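Local coordinates for ribonucleoside-diphosphate reductase (Pseudomonas aeruginosa, PDB 5IM3), which reduces ribonucleoside diphosphates to 2'-deoxyribonucleoside diphosphates, probably supplying precursors for DNA synthesis, and is allosterically regulated, binding dATP, at residues P821-D826 / Q835-I840; K814-W819 / P841-D846; Q790-K795 / T803-Y808. One frame throughout, in Å; residues are numbered along the deposited sequence.

Interaction 1 of 3, residues P821-D826 / Q835-I840; sequences PVMVND and QQIERI
M823 and R839 run alongside each other in opposite senses, and the thioether methyl of M823 sits over one face of the guanidinium, its CE 3.7 Å from NH1 of R839. The shape of the methionine explains this: CG stands anti to the backbone N (chi1 178°), and the chain then bends twice. The first bend (chi2 61°) sets SD against I837, 3.6 Å from its CD1; the second (chi3 64°) carries CE to the arginine and to I840, where CE lies 3.8 Å from CG1. M823 crosses both isoleucines at about a right angle. A flexible, unbranched methionine suits a place where one side chain must meet both a cation and branched aliphatic groups. V822 approaches the guanidinium obliquely, its CG2 packed tightly at 3.2 Å from NH1 of R839. The charge itself is met by D820, which forms a salt bridge with NH2 of R839 and also accepts from the backbone N of M823, tying the arginine to the start of the helix. I837 and I840 stand at the ends of a type I beta turn, which brings both side chains onto M823. T54 and D47 of the second subunit, in its first ATP cone, also pack on V822 and R839. This is a loop folded back on the helix it follows, at a subunit interface.

Interaction 2 of 3, residues K814-W819 / P841-D846; sequences KARGLW and PQDLKD
R816 reaches toward D843 tip to tip and forms a salt bridge. Its CG is anti to the carbonyl carbon, and the chain bends at the next bond (chi2 -71°), after which it extends toward the acid. NH2 of R816 lies 2.5 Å from OD2 of D843, a very short and bent bond (N-H...O 128°) whose exact length deserves caution. The guanidinium and carboxylate planes are only 13° apart, and the acid meets the edge of the guanidinium nearly coplanar with it. The bridge is one-pronged: OD1 of D843 is 3.8 Å from that same NH2. Around the flat group lie apolar atoms. CG of P841 comes to the edge, 3.8 Å from NE of R816. The CD2 methyl of L844 stands over one face, offset toward the rim, and CD1 of L844 makes a close contact, 3.2 Å from NH2 of R816. Arginine suits this exposed place because its long chain reaches D843 while its apolar stem packs; the stem's CG is 4.0 Å from CD2 of L844.

G817 follows, the first residue to leave helical angles. Its positive phi, which glycine tolerates easily, and the bond from its N to the O of K814 belong to a Schellman motif that closes the helix. Across the contact another helix opens: P841 is its N-cap residue, and proline, lacking an N-H, costs nothing there. D843 in the first turn puts its negative charge near the positive helix end, which would be favourable.

L818 then points its side chain tip to tip at the proline ring, CD1 of L818 being 3.7 Å from CD of P841, and also touches L813 of helix 807-815. W819 packs on V810, L813 and V824.

Interaction 3 of 3, residues Q790-K795 / T803-Y808; sequences QNLYVK and TVINPY
Y793 and V804 are a hydrogen-bonded antiparallel pair whose side chains run side by side, and the tyrosine meets the valine from CD2 to OH. From CB, a chi1 of 66° sets CG of Y793 between the backbone N and the carbonyl carbon, and the ring then lies with one face on V804. On one side of the ring, CD2 is 4.0 Å from the O of V804, and CE2 is 3.7 Å from CB of V804. That CB makes a CH-pi contact over the ring face, displaced toward the rim, with CZ the nearest ring atom at 3.5 Å, while OH rests 3.5 Å from CG1 of V804. Beta-branched valine suits a strand and offers this compact surface.

The backbones of Y793 and V804 exchange two bonds, N of V804 to O of Y793 being 2.9 Å. The sheet's other face carries L792 against I805. At the next residue pair, N791 O accepts from N806 N at 2.8 Å, and ND2 of N806 gives a longer bond to OD1 of N791, whose ND2 is held by the O of Y848 and of G832. With its OD1 N806 caps the following helix, accepting from N of Y808: a two-stranded antiparallel beta hairpin running straight into an asparagine-capped helix.

Along the chain interaction 3 closes first; interaction 1 then lies nested inside the loop closed by interaction 2. Helix 807-815 leads from the hairpin of interaction 3 to interaction 2, and helices 821-829 and 842-847 follow. The centres of interactions 1 and 2 are about 10 Å apart, joined where K845 NZ meets I837 O at 2.6 Å. The centre of interaction 3 is about 14 Å from that of interaction 1 and about 16 Å from that of interaction 2, whose W819 packs on I805. This compact part of the barrel domain contacts E214 and R215 in its own second ATP cone and the second subunit's first, placing it between two ATP cone domains, one of which binds dATP here.

Interaction 1 of 3, residues P821-D826 / Q835-I840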
# COMPACT_ATOMS: atom_id res chain seq x y z
N PRO A 821 27.93 29.24 20.25
CA PRO A 821 26.46 29.17 20.18
C PRO A 821 25.90 28.53 18.92
O PRO A 821 24.94 27.76 19.02
CB PRO A 821 26.05 30.65 20.30
CG PRO A 821 27.11 31.25 21.14
CD PRO A 821 28.39 30.55 20.76
N VAL A 822 26.47 28.81 17.75
CA VAL A 822 25.91 28.24 16.52
C VAL A 822 26.06 26.72 16.53
O VAL A 822 25.16 26.00 16.09
CB VAL A 822 26.55 28.87 15.27
CG1 VAL A 822 26.28 30.37 15.23
CG2 VAL A 822 28.04 28.59 15.23
N MET A 823 27.19 26.22 17.03
CA MET A 823 27.36 24.77 17.14
C MET A 823 26.30 24.16 18.04
O MET A 823 25.76 23.09 17.74
CB MET A 823 28.76 24.45 17.67
CG MET A 823 29.04 22.97 17.87
SD MET A 823 28.91 22.00 16.35
CE MET A 823 30.25 22.69 15.38
N VAL A 824 25.98 24.83 19.15
CA VAL A 824 24.94 24.33 20.04
C VAL A 824 23.60 24.31 19.32
O VAL A 824 22.83 23.35 19.45
CB VAL A 824 24.88 25.19 21.32
CG1 VAL A 824 23.68 24.81 22.18
CG2 VAL A 824 26.17 25.05 22.11
N ASN A 825 23.29 25.36 18.57
CA ASN A 825 22.03 25.42 17.85
C ASN A 825 21.96 24.36 16.76
O ASN A 825 20.86 23.88 16.43
CB ASN A 825 21.83 26.81 17.24
CG ASN A 825 20.47 26.97 16.59
OD1 ASN A 825 19.47 27.17 17.27
ND2 ASN A 825 20.44 26.90 15.26
N ASP A 826 23.10 23.98 16.18
CA ASP A 826 23.11 22.93 15.17
C ASP A 826 22.90 21.55 15.81
O ASP A 826 22.21 20.70 15.24
CB ASP A 826 24.42 22.96 14.38
CG ASP A 826 24.44 24.06 13.34
OD1 ASP A 826 23.36 24.53 12.93
OD2 ASP A 826 25.55 24.46 12.92
N GLN A 835 27.16 14.12 12.45
CA GLN A 835 27.14 13.91 11.02
C GLN A 835 26.48 15.11 10.33
O GLN A 835 25.69 15.85 10.93
CB GLN A 835 26.39 12.62 10.67
CG GLN A 835 27.29 11.46 10.25
CD GLN A 835 28.27 11.06 11.34
OE1 GLN A 835 27.94 11.05 12.52
NE2 GLN A 835 29.49 10.72 10.93
N GLN A 836 26.83 15.30 9.06
CA GLN A 836 26.22 16.32 8.21
C GLN A 836 26.12 17.68 8.90
O GLN A 836 25.14 18.41 8.75
CB GLN A 836 24.84 15.85 7.71
CG GLN A 836 23.73 15.80 8.76
CD GLN A 836 22.40 15.41 8.15
OE1 GLN A 836 22.25 15.37 6.93
NE2 GLN A 836 21.41 15.13 9.00
N ILE A 837 27.15 18.03 9.66
CA ILE A 837 27.43 19.43 9.98
C ILE A 837 28.85 19.71 9.52
O ILE A 837 29.81 19.08 9.99
CB ILE A 837 27.21 19.77 11.47
CG1 ILE A 837 28.41 19.39 12.32
CG2 ILE A 837 25.94 19.10 12.00
CD1 ILE A 837 28.11 19.57 13.80
N GLU A 838 28.98 20.64 8.58
CA GLU A 838 30.21 20.81 7.81
C GLU A 838 31.40 21.15 8.69
O GLU A 838 32.52 20.67 8.44
CB GLU A 838 30.00 21.90 6.74
CG GLU A 838 29.76 23.31 7.29
CD GLU A 838 28.53 23.41 8.18
OE1 GLU A 838 27.52 22.74 7.87
OE2 GLU A 838 28.58 24.12 9.21
N ARG A 839 31.21 21.99 9.71
CA ARG A 839 32.34 22.55 10.44
C ARG A 839 33.11 21.50 11.24
O ARG A 839 34.28 21.73 11.56
CB ARG A 839 31.86 23.66 11.36
CG ARG A 839 31.49 24.94 10.62
CD ARG A 839 30.80 25.91 11.55
NE ARG A 839 31.67 26.31 12.65
CZ ARG A 839 31.27 26.47 13.91
NH1 ARG A 839 30.01 26.26 14.26
NH2 ARG A 839 32.15 26.84 14.83
N ILE A 840 32.49 20.38 11.57
CA ILE A 840 33.18 19.36 12.37
C ILE A 840 34.03 18.49 11.44
O ILE A 840 33.50 17.97 10.45
CB ILE A 840 32.17 18.52 13.15
CG1 ILE A 840 31.71 19.30 14.38
CG2 ILE A 840 32.78 17.17 13.56
CD1 ILE A 840 30.87 18.46 15.36

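Interaction 2 of 3, residues K814-W819 / P841-D846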
# COMPACT_ATOMS: atom_id res chain seq x y z
N LYS A 814 36.06 22.04 21.85
CA LYS A 814 36.81 23.18 22.37
C LYS A 814 38.23 23.19 21.81
O LYS A 814 38.72 24.24 21.37
CB LYS A 814 36.85 23.13 23.90
CG LYS A 814 35.53 23.43 24.56
CD LYS A 814 35.66 23.33 26.06
CE LYS A 814 34.48 23.95 26.77
NZ LYS A 814 34.76 24.08 28.22
N ALA A 815 38.89 22.03 21.81
CA ALA A 815 40.24 21.95 21.26
C ALA A 815 40.29 22.45 19.82
O ALA A 815 41.21 23.17 19.44
CB ALA A 815 40.76 20.52 21.36
N ARG A 816 39.30 22.07 19.01
CA ARG A 816 39.21 22.54 17.64
C ARG A 816 38.78 24.00 17.55
O ARG A 816 38.82 24.57 16.46
CB ARG A 816 38.23 21.68 16.85
CG ARG A 816 38.54 20.19 16.85
CD ARG A 816 39.78 19.87 16.03
NE ARG A 816 39.86 18.45 15.72
CZ ARG A 816 40.30 17.52 16.56
NH1 ARG A 816 40.70 17.87 17.78
NH2 ARG A 816 40.33 16.25 16.20
N GLY A 817 38.38 24.61 18.66
CA GLY A 817 37.79 25.94 18.61
C GLY A 817 36.41 25.98 17.99
O GLY A 817 36.00 27.02 17.48
N LEU A 818 35.68 24.86 18.02
CA LEU A 818 34.39 24.73 17.36
C LEU A 818 33.23 24.67 18.36
O LEU A 818 32.15 24.20 18.01
CB LEU A 818 34.36 23.49 16.47
CG LEU A 818 35.33 23.45 15.28
CD1 LEU A 818 35.33 22.06 14.65
CD2 LEU A 818 34.96 24.50 14.25
N TRP A 819 33.44 25.14 19.59
CA TRP A 819 32.38 25.17 20.60
C TRP A 819 31.90 26.61 20.75
O TRP A 819 32.60 27.45 21.33
CB TRP A 819 32.88 24.61 21.93
CG TRP A 819 31.81 24.50 22.98
CD1 TRP A 819 31.76 25.16 24.17
CD2 TRP A 819 30.62 23.69 22.92
NE1 TRP A 819 30.62 24.81 24.86
CE2 TRP A 819 29.90 23.91 24.11
CE3 TRP A 819 30.09 22.81 21.97
CZ2 TRP A 819 28.69 23.28 24.39
CZ3 TRP A 819 28.89 22.17 22.25
CH2 TRP A 819 28.20 22.42 23.45
N PRO A 841 35.31 18.31 11.72
CA PRO A 841 36.15 17.48 10.85
C PRO A 841 35.74 16.02 10.90
O PRO A 841 35.06 15.56 11.82
CB PRO A 841 37.56 17.69 11.39
CG PRO A 841 37.37 18.09 12.81
CD PRO A 841 36.09 18.88 12.84
N GLN A 842 36.18 15.28 9.88
CA GLN A 842 35.70 13.91 9.70
C GLN A 842 36.15 12.99 10.83
O GLN A 842 35.46 12.02 11.14
CB GLN A 842 36.17 13.36 8.35
CG GLN A 842 35.48 12.07 7.93
CD GLN A 842 33.99 12.23 7.72
OE1 GLN A 842 33.53 13.27 7.25
NE2 GLN A 842 33.22 11.21 8.09
N ASP A 843 37.30 13.28 11.45
CA ASP A 843 37.76 12.44 12.55
C ASP A 843 36.81 12.51 13.74
O ASP A 843 36.66 11.53 14.48
CB ASP A 843 39.17 12.85 12.98
CG ASP A 843 39.21 14.24 13.58
OD1 ASP A 843 38.61 15.16 13.00
OD2 ASP A 843 39.84 14.41 14.65
N LEU A 844 36.16 13.66 13.96
CA LEU A 844 35.19 13.79 15.03
C LEU A 844 33.81 13.29 14.62
O LEU A 844 33.05 12.81 15.47
CB LEU A 844 35.11 15.24 15.51
CG LEU A 844 35.97 15.59 16.73
CD1 LEU A 844 37.38 15.05 16.58
CD2 LEU A 844 36.00 17.11 16.94
N LYS A 845 33.46 13.41 13.34
CA LYS A 845 32.21 12.82 12.87
C LYS A 845 32.20 11.31 13.11
O LYS A 845 31.16 10.73 13.44
CB LYS A 845 32.00 13.12 11.38
CG LYS A 845 31.59 14.56 11.08
CD LYS A 845 31.18 14.70 9.62
CE LYS A 845 30.52 16.04 9.35
NZ LYS A 845 31.48 17.17 9.49
N ASP A 846 33.36 10.67 12.95
CA ASP A 846 33.46 9.23 13.19
C ASP A 846 33.52 8.91 14.68
O ASP A 846 32.86 7.97 15.14
CB ASP A 846 34.71 8.67 12.49
CG ASP A 846 34.66 8.86 10.98
OD1 ASP A 846 33.54 8.90 10.43
OD2 ASP A 846 35.74 8.98 10.36

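Interaction 3 of 3, residues Q790-K795 / T803-Y808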
# COMPACT_ATOMS: atom_id res chain seq x y z
N GLN A 790 22.62 8.77 21.88
CA GLN A 790 22.55 10.09 21.26
C GLN A 790 23.40 11.06 22.07
O GLN A 790 23.37 11.05 23.30
CB GLN A 790 21.10 10.59 21.17
CG GLN A 790 20.33 10.49 22.47
CD GLN A 790 18.87 10.87 22.31
OE1 GLN A 790 18.46 11.38 21.27
NE2 GLN A 790 18.08 10.62 23.35
N ASN A 791 24.17 11.89 21.36
CA ASN A 791 25.06 12.86 21.99
C ASN A 791 24.31 13.99 22.68
O ASN A 791 24.95 14.84 23.31
CB ASN A 791 26.02 13.43 20.95
CG ASN A 791 26.90 12.37 20.33
OD1 ASN A 791 27.49 11.54 21.03
ND2 ASN A 791 27.01 12.39 19.00
N LEU A 792 22.98 14.04 22.58
CA LEU A 792 22.20 15.11 23.17
C LEU A 792 20.84 14.55 23.57
O LEU A 792 20.23 13.79 22.82
CB LEU A 792 22.04 16.27 22.18
CG LEU A 792 21.25 17.51 22.60
CD1 LEU A 792 21.77 18.73 21.83
CD2 LEU A 792 19.76 17.34 22.35
N TYR A 793 20.38 14.93 24.76
CA TYR A 793 19.03 14.60 25.21
C TYR A 793 18.48 15.77 26.00
O TYR A 793 19.22 16.56 26.58
CB TYR A 793 19.00 13.31 26.04
CG TYR A 793 19.70 13.38 27.38
CD1 TYR A 793 19.02 13.79 28.52
CD2 TYR A 793 21.03 13.02 27.51
CE1 TYR A 793 19.66 13.86 29.75
CE2 TYR A 793 21.68 13.08 28.73
CZ TYR A 793 20.99 13.50 29.85
OH TYR A 793 21.61 13.57 31.08
N VAL A 794 17.15 15.88 26.01
CA VAL A 794 16.47 17.05 26.55
C VAL A 794 15.59 16.66 27.73
O VAL A 794 14.37 16.55 27.60
CB VAL A 794 15.65 17.76 25.45
CG1 VAL A 794 16.58 18.47 24.50
CG2 VAL A 794 14.79 16.76 24.68
N LYS A 795 16.21 16.45 28.89
CA LYS A 795 15.44 16.16 30.09
C LYS A 795 14.49 17.31 30.40
O LYS A 795 14.86 18.49 30.33
CB LYS A 795 16.38 15.90 31.28
CG LYS A 795 17.08 17.15 31.83
CD LYS A 795 18.30 16.80 32.67
CE LYS A 795 19.03 18.04 33.17
NZ LYS A 795 18.28 18.76 34.25
N THR A 803 18.81 20.84 28.30
CA THR A 803 19.51 19.97 27.37
C THR A 803 20.85 19.55 27.96
O THR A 803 21.52 20.34 28.63
CB THR A 803 19.73 20.65 26.02
OG1 THR A 803 20.85 21.54 26.10
CG2 THR A 803 18.50 21.47 25.61
N VAL A 804 21.24 18.31 27.70
CA VAL A 804 22.51 17.76 28.16
C VAL A 804 23.26 17.23 26.95
O VAL A 804 22.71 16.42 26.18
CB VAL A 804 22.32 16.66 29.21
CG1 VAL A 804 23.66 16.06 29.63
CG2 VAL A 804 21.57 17.21 30.42
N ILE A 805 24.50 17.66 26.78
CA ILE A 805 25.31 17.32 25.62
C ILE A 805 26.51 16.51 26.08
O ILE A 805 27.15 16.84 27.09
CB ILE A 805 25.76 18.59 24.87
CG1 ILE A 805 24.54 19.42 24.46
CG2 ILE A 805 26.61 18.23 23.64
CD1 ILE A 805 24.87 20.73 23.79
N ASN A 806 26.82 15.44 25.34
CA ASN A 806 27.97 14.57 25.57
C ASN A 806 29.16 15.38 26.06
O ASN A 806 29.71 16.19 25.30
CB ASN A 806 28.31 13.82 24.28
CG ASN A 806 29.47 12.85 24.44
OD1 ASN A 806 30.29 12.98 25.36
ND2 ASN A 806 29.55 11.88 23.54
N PRO A 807 29.59 15.20 27.32
CA PRO A 807 30.72 16.00 27.82
C PRO A 807 32.01 15.79 27.05
O PRO A 807 32.83 16.71 26.97
CB PRO A 807 30.85 15.53 29.28
CG PRO A 807 29.53 14.97 29.63
CD PRO A 807 29.00 14.36 28.37
N TYR A 808 32.21 14.60 26.47
CA TYR A 808 33.43 14.36 25.70
C TYR A 808 33.38 15.08 24.36
O TYR A 808 34.41 15.60 23.89
CB TYR A 808 33.63 12.86 25.50
CG TYR A 808 33.88 12.10 26.79
CD1 TYR A 808 32.82 11.68 27.58
CD2 TYR A 808 35.17 11.81 27.22
CE1 TYR A 808 33.03 10.99 28.76
CE2 TYR A 808 35.39 11.12 28.39
CZ TYR A 808 34.32 10.71 29.16
OH TYR A 808 34.54 10.02 30.33